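Local coordinates for protein endoglucanase (Ruminococcus champanellensis, PDB 6WQV) that probably hydrolyses beta-1,4-linked glucans such as cellulose as a broad-specificity family 5 endoglucanase, with a cellotriose bound in this structure and xylan probably also a substrate, at residues P7-R12 and S152-L157; R206-P211 and N234-D239; P42-A47 and I81-S86; P88-D93 and N136-A141. All coordinates share one frame; numbering follows the deposited sequence.

Contact 1: residues P7-R12 and S152-L157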
loop_
_atom_site.group_PDB
_atom_site.type_symbol
_atom_site.label_atom_id
_atom_site.label_comp_id
_atom_site.label_asym_id
_atom_site.label_seq_id
_atom_site.Cartn_x
_atom_site.Cartn_y
_atom_site.Cartn_z
ATOM N N PRO A 7 0.832 27.477 -4.348
ATOM C CA PRO A 7 1.962 27.602 -3.415
ATOM C C PRO A 7 2.011 26.428 -2.443
ATOM O O PRO A 7 1.016 25.716 -2.307
ATOM C CB PRO A 7 1.674 28.915 -2.683
ATOM C CG PRO A 7 0.187 29.077 -2.761
ATOM C CD PRO A 7 -0.233 28.463 -4.078
ATOM N N PRO A 8 3.145 26.230 -1.772
ATOM C CA PRO A 8 3.275 25.061 -0.892
ATOM C C PRO A 8 2.451 25.222 0.378
ATOM O O PRO A 8 2.434 26.288 0.999
ATOM C CB PRO A 8 4.778 25.012 -0.585
ATOM C CG PRO A 8 5.219 26.466 -0.674
ATOM C CD PRO A 8 4.324 27.119 -1.718
ATOM N N THR A 9 1.746 24.156 0.746
ATOM C CA THR A 9 1.079 24.120 2.040
ATOM C C THR A 9 2.133 24.051 3.136
ATOM O O THR A 9 3.103 23.292 3.037
ATOM C CB THR A 9 0.173 22.889 2.129
ATOM O OG1 THR A 9 -0.770 22.902 1.048
ATOM C CG2 THR A 9 -0.584 22.864 3.456
ATOM N N GLN A 10 1.958 24.863 4.177
ATOM C CA GLN A 10 2.921 24.861 5.269
ATOM C C GLN A 10 3.057 23.449 5.817
ATOM O O GLN A 10 2.060 22.757 6.046
ATOM C CB GLN A 10 2.493 25.805 6.385
ATOM C CG GLN A 10 3.506 25.862 7.530
ATOM C CD GLN A 10 4.932 26.101 7.052
ATOM O OE1 GLN A 10 5.815 25.267 7.257
ATOM N NE2 GLN A 10 5.164 27.244 6.417
ATOM N N MET A 11 4.298 23.021 6.034
ATOM C CA MET A 11 4.585 21.625 6.303
ATOM C C MET A 11 5.434 21.483 7.552
ATOM O O MET A 11 6.434 22.188 7.718
ATOM C CB MET A 11 5.329 21.013 5.123
ATOM C CG MET A 11 5.591 19.550 5.269
ATOM S SD MET A 11 6.376 18.997 3.759
ATOM C CE MET A 11 6.679 17.288 4.171
ATOM N N ARG A 12 5.039 20.550 8.415
ATOM C CA ARG A 12 5.846 20.200 9.571
ATOM C C ARG A 12 6.964 19.277 9.109
ATOM O O ARG A 12 6.743 18.386 8.286
ATOM C CB ARG A 12 4.997 19.466 10.607
ATOM C CG ARG A 12 3.924 20.321 11.268
ATOM C CD ARG A 12 3.186 19.523 12.349
ATOM N NE ARG A 12 2.391 18.453 11.754
ATOM C CZ ARG A 12 2.048 17.322 12.364
ATOM N NH1 ARG A 12 2.434 17.078 13.610
ATOM N NH2 ARG A 12 1.323 16.426 11.711
ATOM N N SER A 152 2.916 20.220 -3.498
ATOM C CA SER A 152 2.517 21.272 -2.573
ATOM C C SER A 152 1.887 20.737 -1.292
ATOM O O SER A 152 1.704 21.508 -0.343
ATOM C CB SER A 152 1.528 22.228 -3.253
ATOM O OG SER A 152 0.328 21.556 -3.607
ATOM N N TYR A 153 1.551 19.454 -1.243
ATOM C CA TYR A 153 0.884 18.887 -0.077
ATOM C C TYR A 153 1.821 18.831 1.127
ATOM O O TYR A 153 3.046 18.780 0.987
ATOM C CB TYR A 153 0.347 17.493 -0.417
ATOM C CG TYR A 153 -0.844 17.533 -1.344
ATOM C CD1 TYR A 153 -0.725 17.953 -2.663
ATOM C CD2 TYR A 153 -2.095 17.163 -0.894
ATOM C CE1 TYR A 153 -1.821 17.998 -3.498
ATOM C CE2 TYR A 153 -3.197 17.199 -1.721
ATOM C CZ TYR A 153 -3.054 17.618 -3.025
ATOM O OH TYR A 153 -4.142 17.664 -3.863
ATOM N N ASP A 154 1.233 18.857 2.329
ATOM C CA ASP A 154 2.022 18.891 3.556
ATOM C C ASP A 154 2.387 17.466 3.987
ATOM O O ASP A 154 2.316 16.523 3.193
ATOM C CB ASP A 154 1.346 19.754 4.633
ATOM C CG ASP A 154 0.079 19.141 5.204
ATOM O OD1 ASP A 154 -0.154 17.921 5.068
ATOM O OD2 ASP A 154 -0.687 19.918 5.817
ATOM N N GLU A 155 2.802 17.302 5.246
ATOM C CA GLU A 155 3.333 16.030 5.722
ATOM C C GLU A 155 2.280 14.937 5.770
ATOM O O GLU A 155 2.632 13.765 5.956
ATOM C CB GLU A 155 3.981 16.213 7.099
ATOM C CG GLU A 155 3.015 16.403 8.261
ATOM C CD GLU A 155 2.442 17.807 8.366
ATOM O OE1 GLU A 155 2.814 18.699 7.574
ATOM O OE2 GLU A 155 1.603 18.024 9.261
ATOM N N HIS A 156 1.002 15.282 5.608
ATOM C CA HIS A 156 -0.021 14.251 5.634
ATOM C C HIS A 156 0.015 13.370 4.396
ATOM O O HIS A 156 -0.552 12.278 4.423
ATOM C CB HIS A 156 -1.410 14.859 5.792
ATOM C CG HIS A 156 -1.667 15.416 7.153
ATOM N ND1 HIS A 156 -1.303 16.694 7.514
ATOM C CD2 HIS A 156 -2.252 14.867 8.242
ATOM C CE1 HIS A 156 -1.660 16.912 8.767
ATOM N NE2 HIS A 156 -2.232 15.818 9.233
ATOM N N LEU A 157 0.652 13.813 3.316
ATOM C CA LEU A 157 0.750 13.006 2.103
ATOM C C LEU A 157 2.107 12.316 2.047
ATOM O O LEU A 157 3.160 12.977 2.116
ATOM C CB LEU A 157 0.534 13.833 0.839
ATOM C CG LEU A 157 0.517 13.056 -0.476
ATOM C CD1 LEU A 157 -0.614 12.036 -0.485
ATOM C CD2 LEU A 157 0.404 14.038 -1.629
HETATM O O HOH W 1 -1.836 21.411 -1.603
HETATM O O HOH W 2 -0.768 22.537 6.496
#

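Contact 2: residues R206-P211 and N234-D239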
loop_
_atom_site.group_PDB
_atom_site.type_symbol
_atom_site.label_atom_id
_atom_site.label_comp_id
_atom_site.label_asym_id
_atom_site.label_seq_id
_atom_site.Cartn_x
_atom_site.Cartn_y
_atom_site.Cartn_z
ATOM N N ARG A 206 9.369 15.265 2.517
ATOM C CA ARG A 206 8.250 14.334 2.610
ATOM C C ARG A 206 8.730 12.944 3.022
ATOM O O ARG A 206 9.782 12.477 2.585
ATOM C CB ARG A 206 7.559 14.241 1.249
ATOM C CG ARG A 206 6.241 13.468 1.250
ATOM C CD ARG A 206 5.509 13.536 -0.098
ATOM N NE ARG A 206 5.444 14.911 -0.583
ATOM C CZ ARG A 206 4.655 15.862 -0.084
ATOM N NH1 ARG A 206 3.825 15.598 0.915
ATOM N NH2 ARG A 206 4.705 17.088 -0.592
ATOM N N CYS A 207 7.946 12.263 3.853
ATOM C CA CYS A 207 8.230 10.866 4.144
ATOM C C CYS A 207 7.830 9.992 2.960
ATOM O O CYS A 207 6.804 10.221 2.307
ATOM C CB CYS A 207 7.502 10.418 5.409
ATOM S SG CYS A 207 8.241 11.071 6.914
ATOM N N LEU A 208 8.655 8.983 2.673
ATOM C CA LEU A 208 8.464 8.101 1.535
ATOM C C LEU A 208 8.493 6.651 2.002
ATOM O O LEU A 208 9.211 6.299 2.940
ATOM C CB LEU A 208 9.582 8.320 0.520
ATOM C CG LEU A 208 9.866 9.761 0.091
ATOM C CD1 LEU A 208 11.076 9.773 -0.845
ATOM C CD2 LEU A 208 8.657 10.392 -0.551
ATOM N N MET A 209 7.704 5.817 1.330
ATOM C CA MET A 209 7.604 4.398 1.650
ATOM C C MET A 209 8.160 3.572 0.496
ATOM O O MET A 209 7.970 3.916 -0.677
ATOM C CB MET A 209 6.144 3.997 1.927
ATOM C CG MET A 209 5.614 4.418 3.299
ATOM S SD MET A 209 3.820 4.242 3.463
ATOM C CE MET A 209 3.687 2.578 2.885
ATOM N N VAL A 210 8.868 2.498 0.836
ATOM C CA VAL A 210 9.436 1.575 -0.146
ATOM C C VAL A 210 9.185 0.137 0.288
ATOM O O VAL A 210 9.295 -0.186 1.482
ATOM C CB VAL A 210 10.943 1.801 -0.359
ATOM C CG1 VAL A 210 11.206 3.105 -1.099
ATOM C CG2 VAL A 210 11.701 1.765 0.976
ATOM N N PRO A 211 8.876 -0.757 -0.655
ATOM C CA PRO A 211 8.700 -2.171 -0.294
ATOM C C PRO A 211 9.965 -2.989 -0.442
ATOM O O PRO A 211 10.856 -2.628 -1.216
ATOM C CB PRO A 211 7.665 -2.652 -1.314
ATOM C CG PRO A 211 8.071 -1.875 -2.558
ATOM C CD PRO A 211 8.544 -0.511 -2.067
ATOM N N ASN A 234 16.115 10.274 8.116
ATOM C CA ASN A 234 14.981 9.722 8.864
ATOM C C ASN A 234 13.634 10.017 8.214
ATOM O O ASN A 234 12.668 10.366 8.894
ATOM C CB ASN A 234 15.006 10.228 10.305
ATOM C CG ASN A 234 16.226 9.765 11.055
ATOM O OD1 ASN A 234 16.530 8.579 11.067
ATOM N ND2 ASN A 234 16.951 10.703 11.661
ATOM N N LYS A 235 13.546 9.830 6.896
ATOM C CA LYS A 235 12.302 10.081 6.177
ATOM C C LYS A 235 11.772 8.867 5.418
ATOM O O LYS A 235 10.777 9.001 4.695
ATOM C CB LYS A 235 12.473 11.253 5.196
ATOM C CG LYS A 235 12.796 12.593 5.829
ATOM C CD LYS A 235 11.605 13.212 6.545
ATOM C CE LYS A 235 11.922 14.633 6.981
ATOM N NZ LYS A 235 10.695 15.355 7.411
ATOM N N LEU A 236 12.387 7.696 5.557
ATOM C CA LEU A 236 12.007 6.521 4.786
ATOM C C LEU A 236 11.367 5.458 5.671
ATOM O O LEU A 236 11.808 5.217 6.800
ATOM C CB LEU A 236 13.213 5.917 4.061
ATOM C CG LEU A 236 13.926 6.860 3.093
ATOM C CD1 LEU A 236 15.086 6.132 2.399
ATOM C CD2 LEU A 236 12.988 7.446 2.061
ATOM N N ILE A 237 10.341 4.810 5.118
ATOM C CA ILE A 237 9.566 3.775 5.788
ATOM C C ILE A 237 9.481 2.561 4.872
ATOM O O ILE A 237 9.208 2.698 3.676
ATOM C CB ILE A 237 8.142 4.286 6.078
ATOM C CG1 ILE A 237 8.172 5.567 6.908
ATOM C CG2 ILE A 237 7.301 3.210 6.760
ATOM C CD1 ILE A 237 6.877 6.372 6.810
ATOM N N VAL A 238 9.660 1.378 5.437
ATOM C CA VAL A 238 9.472 0.140 4.684
ATOM C C VAL A 238 8.020 -0.306 4.797
ATOM O O VAL A 238 7.424 -0.266 5.885
ATOM C CB VAL A 238 10.431 -0.956 5.180
ATOM C CG1 VAL A 238 10.105 -2.291 4.511
ATOM C CG2 VAL A 238 11.882 -0.551 4.910
ATOM N N ASP A 239 7.451 -0.749 3.679
ATOM C CA ASP A 239 6.099 -1.297 3.646
ATOM C C ASP A 239 6.171 -2.814 3.518
ATOM O O ASP A 239 6.728 -3.340 2.545
ATOM C CB ASP A 239 5.264 -0.725 2.498
ATOM C CG ASP A 239 3.795 -1.178 2.545
ATOM O OD1 ASP A 239 3.446 -2.049 3.371
ATOM O OD2 ASP A 239 2.987 -0.662 1.746
#

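Contact 3: residues P42-A47 and I81-S86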
loop_
_atom_site.group_PDB
_atom_site.type_symbol
_atom_site.label_atom_id
_atom_site.label_comp_id
_atom_site.label_asym_id
_atom_site.label_seq_id
_atom_site.Cartn_x
_atom_site.Cartn_y
_atom_site.Cartn_z
ATOM N N PRO A 42 -7.339 -1.301 -23.758
ATOM C CA PRO A 42 -6.046 -0.620 -23.596
ATOM C C PRO A 42 -6.140 0.830 -23.151
ATOM O O PRO A 42 -5.212 1.307 -22.485
ATOM C CB PRO A 42 -5.395 -0.753 -24.983
ATOM C CG PRO A 42 -6.534 -0.988 -25.917
ATOM C CD PRO A 42 -7.550 -1.774 -25.140
ATOM N N ASN A 43 -7.218 1.541 -23.487
ATOM C CA ASN A 43 -7.325 2.976 -23.226
ATOM C C ASN A 43 -8.596 3.286 -22.442
ATOM O O ASN A 43 -9.501 3.963 -22.939
ATOM C CB ASN A 43 -7.302 3.759 -24.538
ATOM C CG ASN A 43 -6.105 3.416 -25.404
ATOM O OD1 ASN A 43 -6.255 3.026 -26.562
ATOM N ND2 ASN A 43 -4.910 3.561 -24.847
ATOM N N PRO A 44 -8.690 2.815 -21.202
ATOM C CA PRO A 44 -9.895 3.097 -20.415
ATOM C C PRO A 44 -9.976 4.558 -20.017
ATOM O O PRO A 44 -8.963 5.223 -19.781
ATOM C CB PRO A 44 -9.727 2.208 -19.177
ATOM C CG PRO A 44 -8.220 2.106 -19.008
ATOM C CD PRO A 44 -7.689 2.046 -20.434
ATOM N N THR A 45 -11.208 5.055 -19.935
ATOM C CA THR A 45 -11.447 6.332 -19.296
ATOM C C THR A 45 -11.246 6.175 -17.790
ATOM O O THR A 45 -11.236 5.057 -17.263
ATOM C CB THR A 45 -12.878 6.794 -19.550
ATOM O OG1 THR A 45 -13.778 5.919 -18.862
ATOM C CG2 THR A 45 -13.205 6.799 -21.032
ATOM N N PRO A 46 -11.070 7.280 -17.070
ATOM C CA PRO A 46 -10.982 7.183 -15.602
ATOM C C PRO A 46 -12.154 6.435 -14.987
ATOM O O PRO A 46 -11.954 5.615 -14.083
ATOM C CB PRO A 46 -10.899 8.651 -15.156
ATOM C CG PRO A 46 -10.239 9.349 -16.340
ATOM C CD PRO A 46 -10.779 8.639 -17.570
ATOM N N ALA A 47 -13.370 6.669 -15.477
ATOM C CA ALA A 47 -14.530 5.997 -14.901
ATOM C C ALA A 47 -14.510 4.505 -15.215
ATOM O O ALA A 47 -14.859 3.681 -14.361
ATOM C CB ALA A 47 -15.818 6.650 -15.405
ATOM N N ILE A 81 -0.601 2.198 -15.259
ATOM C CA ILE A 81 -0.201 1.603 -16.533
ATOM C C ILE A 81 -1.205 1.899 -17.648
ATOM O O ILE A 81 -0.821 2.245 -18.769
ATOM C CB ILE A 81 0.059 0.096 -16.363
ATOM C CG1 ILE A 81 0.534 -0.527 -17.671
ATOM C CG2 ILE A 81 -1.190 -0.625 -15.861
ATOM C CD1 ILE A 81 0.908 -1.993 -17.547
ATOM N N ASP A 82 -2.503 1.745 -17.375
ATOM C CA ASP A 82 -3.484 1.938 -18.440
ATOM C C ASP A 82 -3.745 3.408 -18.747
ATOM O O ASP A 82 -4.589 3.708 -19.606
ATOM C CB ASP A 82 -4.807 1.246 -18.111
ATOM C CG ASP A 82 -4.643 -0.229 -17.858
ATOM O OD1 ASP A 82 -3.894 -0.899 -18.607
ATOM O OD2 ASP A 82 -5.271 -0.719 -16.896
ATOM N N HIS A 83 -3.044 4.318 -18.062
ATOM C CA HIS A 83 -3.181 5.761 -18.226
ATOM C C HIS A 83 -1.848 6.418 -18.554
ATOM O O HIS A 83 -1.701 7.631 -18.371
ATOM C CB HIS A 83 -3.750 6.368 -16.940
ATOM C CG HIS A 83 -4.862 5.559 -16.359
ATOM N ND1 HIS A 83 -6.159 5.655 -16.810
ATOM C CD2 HIS A 83 -4.857 4.582 -15.419
ATOM C CE1 HIS A 83 -6.916 4.794 -16.152
ATOM N NE2 HIS A 83 -6.153 4.140 -15.296
ATOM N N THR A 84 -0.874 5.636 -19.006
ATOM C CA THR A 84 0.475 6.111 -19.285
ATOM C C THR A 84 0.752 5.981 -20.776
ATOM O O THR A 84 0.509 4.923 -21.366
ATOM C CB THR A 84 1.497 5.278 -18.502
ATOM O OG1 THR A 84 1.266 5.386 -17.093
ATOM C CG2 THR A 84 2.915 5.739 -18.792
ATOM N N GLY A 85 1.280 7.048 -21.375
ATOM C CA GLY A 85 1.595 7.069 -22.787
ATOM C C GLY A 85 2.895 6.353 -23.114
ATOM O O GLY A 85 3.533 5.723 -22.270
ATOM N N SER A 86 3.294 6.472 -24.376
ATOM C CA SER A 86 4.430 5.713 -24.868
ATOM C C SER A 86 5.749 6.337 -24.420
ATOM O O SER A 86 5.823 7.510 -24.046
ATOM C CB SER A 86 4.403 5.660 -26.394
ATOM O OG SER A 86 4.336 6.972 -26.926
HETATM O O HOH W 3 -3.337 -0.380 -21.259
HETATM O O HOH W 4 -6.472 5.220 -20.972
HETATM O O HOH W 5 -7.673 7.318 -18.324
#

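Contact 4: residues P88-D93 and N136-A141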
loop_
_atom_site.group_PDB
_atom_site.type_symbol
_atom_site.label_atom_id
_atom_site.label_comp_id
_atom_site.label_asym_id
_atom_site.label_seq_id
_atom_site.Cartn_x
_atom_site.Cartn_y
_atom_site.Cartn_z
ATOM N N PRO A 88 9.523 7.905 -24.912
ATOM C CA PRO A 88 10.207 8.056 -23.624
ATOM C C PRO A 88 9.503 8.958 -22.620
ATOM O O PRO A 88 9.937 9.000 -21.471
ATOM C CB PRO A 88 11.547 8.699 -24.018
ATOM C CG PRO A 88 11.210 9.505 -25.233
ATOM C CD PRO A 88 10.163 8.705 -25.975
ATOM N N GLU A 89 8.435 9.651 -23.031
ATOM C CA GLU A 89 7.809 10.614 -22.133
ATOM C C GLU A 89 6.948 9.940 -21.074
ATOM O O GLU A 89 6.847 10.445 -19.946
ATOM C CB GLU A 89 6.954 11.605 -22.927
ATOM C CG GLU A 89 7.700 12.358 -24.019
ATOM C CD GLU A 89 7.688 11.645 -25.366
ATOM O OE1 GLU A 89 7.210 10.492 -25.442
ATOM O OE2 GLU A 89 8.152 12.250 -26.355
ATOM N N TYR A 90 6.315 8.817 -21.411
ATOM C CA TYR A 90 5.412 8.127 -20.499
ATOM C C TYR A 90 4.431 9.112 -19.865
ATOM O O TYR A 90 4.240 9.154 -18.648
ATOM C CB TYR A 90 6.189 7.355 -19.428
ATOM C CG TYR A 90 7.076 6.248 -19.963
ATOM C CD1 TYR A 90 6.525 5.106 -20.523
ATOM C CD2 TYR A 90 8.464 6.343 -19.904
ATOM C CE1 TYR A 90 7.322 4.090 -21.011
ATOM C CE2 TYR A 90 9.273 5.324 -20.392
ATOM C CZ TYR A 90 8.694 4.197 -20.936
ATOM O OH TYR A 90 9.487 3.176 -21.419
ATOM N N GLN A 91 3.812 9.923 -20.718
ATOM C CA GLN A 91 2.903 10.955 -20.249
ATOM C C GLN A 91 1.666 10.334 -19.621
ATOM O O GLN A 91 0.999 9.490 -20.227
ATOM C CB GLN A 91 2.498 11.831 -21.432
ATOM C CG GLN A 91 1.448 12.848 -21.097
ATOM C CD GLN A 91 1.971 13.929 -20.187
ATOM O OE1 GLN A 91 3.084 14.424 -20.363
ATOM N NE2 GLN A 91 1.175 14.294 -19.194
ATOM N N ILE A 92 1.340 10.778 -18.411
ATOM C CA ILE A 92 0.145 10.309 -17.721
ATOM C C ILE A 92 -1.056 11.115 -18.200
ATOM O O ILE A 92 -1.012 12.349 -18.266
ATOM C CB ILE A 92 0.327 10.408 -16.200
ATOM C CG1 ILE A 92 1.443 9.466 -15.750
ATOM C CG2 ILE A 92 -0.975 10.087 -15.490
ATOM C CD1 ILE A 92 1.910 9.721 -14.343
ATOM N N ASP A 93 -2.132 10.412 -18.553
ATOM C CA ASP A 93 -3.373 11.045 -18.982
ATOM C C ASP A 93 -3.833 12.089 -17.973
ATOM O O ASP A 93 -3.982 11.803 -16.782
ATOM C CB ASP A 93 -4.422 9.938 -19.131
ATOM C CG ASP A 93 -5.748 10.433 -19.652
ATOM O OD1 ASP A 93 -5.774 11.055 -20.735
ATOM O OD2 ASP A 93 -6.772 10.165 -18.987
ATOM N N ASN A 136 14.049 1.749 -14.765
ATOM C CA ASN A 136 14.469 2.928 -14.016
ATOM C C ASN A 136 14.091 4.206 -14.753
ATOM O O ASN A 136 13.666 5.187 -14.128
ATOM C CB ASN A 136 15.970 2.873 -13.730
ATOM C CG ASN A 136 16.291 2.159 -12.435
ATOM O OD1 ASN A 136 15.568 2.277 -11.446
ATOM N ND2 ASN A 136 17.391 1.419 -12.429
ATOM N N ALA A 137 14.223 4.216 -16.081
ATOM C CA ALA A 137 13.831 5.397 -16.851
ATOM C C ALA A 137 12.331 5.663 -16.740
ATOM O O ALA A 137 11.907 6.815 -16.580
ATOM C CB ALA A 137 14.232 5.228 -18.316
ATOM N N ARG A 138 11.510 4.612 -16.826
ATOM C CA ARG A 138 10.064 4.793 -16.737
ATOM C C ARG A 138 9.652 5.199 -15.331
ATOM O O ARG A 138 8.803 6.084 -15.155
ATOM C CB ARG A 138 9.361 3.507 -17.168
ATOM C CG ARG A 138 7.849 3.574 -17.100
ATOM C CD ARG A 138 7.189 2.511 -17.950
ATOM N NE ARG A 138 5.734 2.535 -17.784
ATOM C CZ ARG A 138 4.874 1.973 -18.622
ATOM N NH1 ARG A 138 5.307 1.334 -19.697
ATOM N NH2 ARG A 138 3.566 2.049 -18.386
ATOM N N LEU A 139 10.255 4.584 -14.314
ATOM C CA LEU A 139 9.984 4.984 -12.938
ATOM C C LEU A 139 10.267 6.460 -12.733
ATOM O O LEU A 139 9.487 7.177 -12.098
ATOM C CB LEU A 139 10.866 4.174 -11.994
ATOM C CG LEU A 139 10.338 2.837 -11.500
ATOM C CD1 LEU A 139 11.449 2.111 -10.773
ATOM C CD2 LEU A 139 9.138 3.056 -10.600
ATOM N N ASP A 140 11.412 6.927 -13.225
ATOM C CA ASP A 140 11.742 8.333 -13.071
ATOM C C ASP A 140 10.746 9.211 -13.817
ATOM O O ASP A 140 10.292 10.234 -13.289
ATOM C CB ASP A 140 13.168 8.576 -13.542
ATOM C CG ASP A 140 13.501 10.029 -13.611
ATOM O OD1 ASP A 140 13.585 10.674 -12.541
ATOM O OD2 ASP A 140 13.645 10.540 -14.734
ATOM N N ALA A 141 10.359 8.808 -15.029
ATOM C CA ALA A 141 9.432 9.619 -15.809
ATOM C C ALA A 141 8.081 9.755 -15.119
ATOM O O ALA A 141 7.509 10.853 -15.074
ATOM C CB ALA A 141 9.257 9.036 -17.214
HETATM O O HOH W 6 8.090 0.643 -20.526
#

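Contact 1: residues P7-R12 and S152-L157
Arg-12 and Glu-155 form the salt bridge of this contact. Glu-155 OE2 takes Arg-12 NE at 2.6 Å and Arg-12 NH2 at 2.9 Å, side-on to the guanidinium and close to its plane. The carboxylate is steeply turned, 73° from that plane, so NE comes from above the carboxylate plane, whereas NH2 meets the anti lone pair of OE2. The other oxygen, Glu-155 OE1, accepts the backbone N of Arg-12 at 3.0 Å. Glu-155 reaches this position with CG between its own N and carbonyl carbon, and the chain then bends at chi2. The extended Met-11 slides past it in the opposite direction, its CG 3.6 Å from Glu-155 N. Further back, Thr-9 N donates to Ser-152 O at 2.9 Å, and one water joins Gln-10 O to Asp-154 OD2. Asp-154 OD1 closes an Asx turn on His-156 N and also accepts His-156 ND1, at the start of the type I turn 154-157, which contains Glu-155. Arg-12 NH1 has a second acid, Glu-22, in the helix 16-22. Glu-155 is buried, and its charge is probably balanced by Arg-12, which ties the N-terminal segment to the loop before strand 157-160.

Contact 2: residues R206-P211 and N234-D239
Four backbone hydrogen bonds join the strands 208-211 and 236-239, which run parallel. Leu-208 N donates to Lys-235 O, and Leu-208 O accepts Ile-237 N. Val-210 N then donates to Ile-237 O, and Val-210 O accepts Asp-239 N at 2.9 Å. The first three donors lie nearly along the C=O axis. The last comes in above the carbonyl plane, 43° out of it. CA-H...O contacts fill in between, the shortest from Met-209 CA to Ile-237 O at 3.1 Å.

Apolar contacts line both faces of the sheet. On the face of Leu-208 and Val-210, Leu-208 and Leu-236 lie side by side and point the same way, with Leu-208 CB 3.8 Å from Leu-236 CD2. On the other face Met-209 crosses Ile-237 obliquely, and Met-209 CG rests 3.8 Å from Ile-237 CB. The methionine bends at chi3 (50°), which brings its CE to 3.5 Å from Asp-239 OD2. An alanine here would lose the CG and CE contacts and would probably leave Ile-237 and Asp-239 less firmly packed.

Polar ends find their partners elsewhere. Asp-239 OD1 accepts Gly-287 N, from the next strand. Lys-235 NZ forms a salt bridge with Asp-13 and also meets backbone oxygens, including Leu-14 O. Arg-206 is held by Asn-203 and by carbonyls of the 152-157 segment.

Neighbouring parallel strands joined through the helix 219-223 form a beta-alpha-beta unit, here the fifth and sixth strands of the closed (beta/alpha)8 TIM barrel.

Contact 3: residues P42-A47 and I81-S86
The imidazole of His-83 has Asp-82 CB over one face, 4.2 Å above the ring plane and toward the rim. The His-83 ring also stacks with Trp-96 of the helix 94-108. At the edge of the His-83 ring, in plane, a water lies 2.7 Å from His-83 ND1, and this same water donates to Pro-44 O. The contact joins two of the loops of the TIM barrel: one leads into the helix 46-50, and the other follows strand 73-76. Thr-45 is the N-cap of the helix 46-50.

Direct packing rests on Pro-44. Its ring crosses the Asp-82 side chain at about a right angle, and Pro-44 CG meets Asp-82 CB at 3.6 Å. Pro-44 CD lies 3.6 Å from Asp-82 O. An alanine here would remove CG and CD and would probably loosen the packing against Asp-82.

No direct hydrogen bond crosses between the segments, so water does the polar work. Asp-82 has CG anti to its carbonyl carbon (chi1 -57°), and its carboxylate is held by Thr-38 OG1 on OD1 and Thr-37 N on OD2. A water also donates to OD1 and to Pro-42 O, so OD1 has two partners. Pro-44 O accepts from two waters. The second of these bridges to the backbone of Asp-82, lying 2.8 Å from Pro-44 O and 2.8 Å from Asp-82 O.

Contact 4: residues P88-D93 and N136-A141
A loop between strand 73-76 and the helix 94-108 of the TIM barrel packs here against the helix 129-149, at the protein surface. Tyr-90 is the residue that reaches over. Its side chain sets off toward the helix, and its CG stands anti to the carbonyl carbon (chi1 -63°). The side chains of Tyr-90 and Arg-138 cross at about a right angle.

Arg-138 leaves its helix with CG anti to the backbone N (chi1 179°), and the chain stays extended as far as NE. This lays its aliphatic part over one face of the tyrosine. Arg-138 CG sits directly above the ring centre, 3.7 Å from the centroid, in a CH-pi contact. Arg-138 CD comes closer to the rim, 3.4 Å from Tyr-90 CE1. The guanidinium continues over the CD1-CE1 side of the ring, its plane 33° from that of the ring. One turn along the helix, Ala-141 CB meets the edge of the same ring, 3.9 Å from Tyr-90 CD2. Ala-141 CB also lies 3.9 Å from Glu-89 O.

The polar ends are joined by one water. It stands 3.0 Å from Tyr-90 OH and accepts a hydrogen bond from Arg-138 NH1 at 3.0 Å, in the plane of the guanidinium. Arg-138 also makes a cation-pi contact with Trp-124. The loop backbone is fixed by Gln-145 of the same helix, which bonds Tyr-90 O and Ile-92 N.

No direct hydrogen bond links the two segments. Cohesion here comes from alkyl groups against an aromatic ring, while the charged end of Arg-138 is likely to be stabilised by the bridging water and the Trp-124 ring.

How the contacts relate
From the N terminus, contact 1 opens first, at residues 7-12, and closes the longest loop at 152-157. Contacts 3 and 4 nest inside it, one after the other. Contact 3 joins the loop after strand 73-76 to the segment leading into helix 46-50, and contact 4 joins it to helix 129-149. Contact 2 follows, and its short loop joins two neighbouring barrel strands. No loops cross. Probable hydrogen bonds from Arg-206 to carbonyls of Tyr-153 and Asp-154 join the loop that holds the N-terminal segment to the start of strand 208-211. Contacts 3 and 4, centres about 13 Å apart, meet through probable hydrogen bonds from Gly-85 N to Gln-91 O and Asp-93 N to His-83 O.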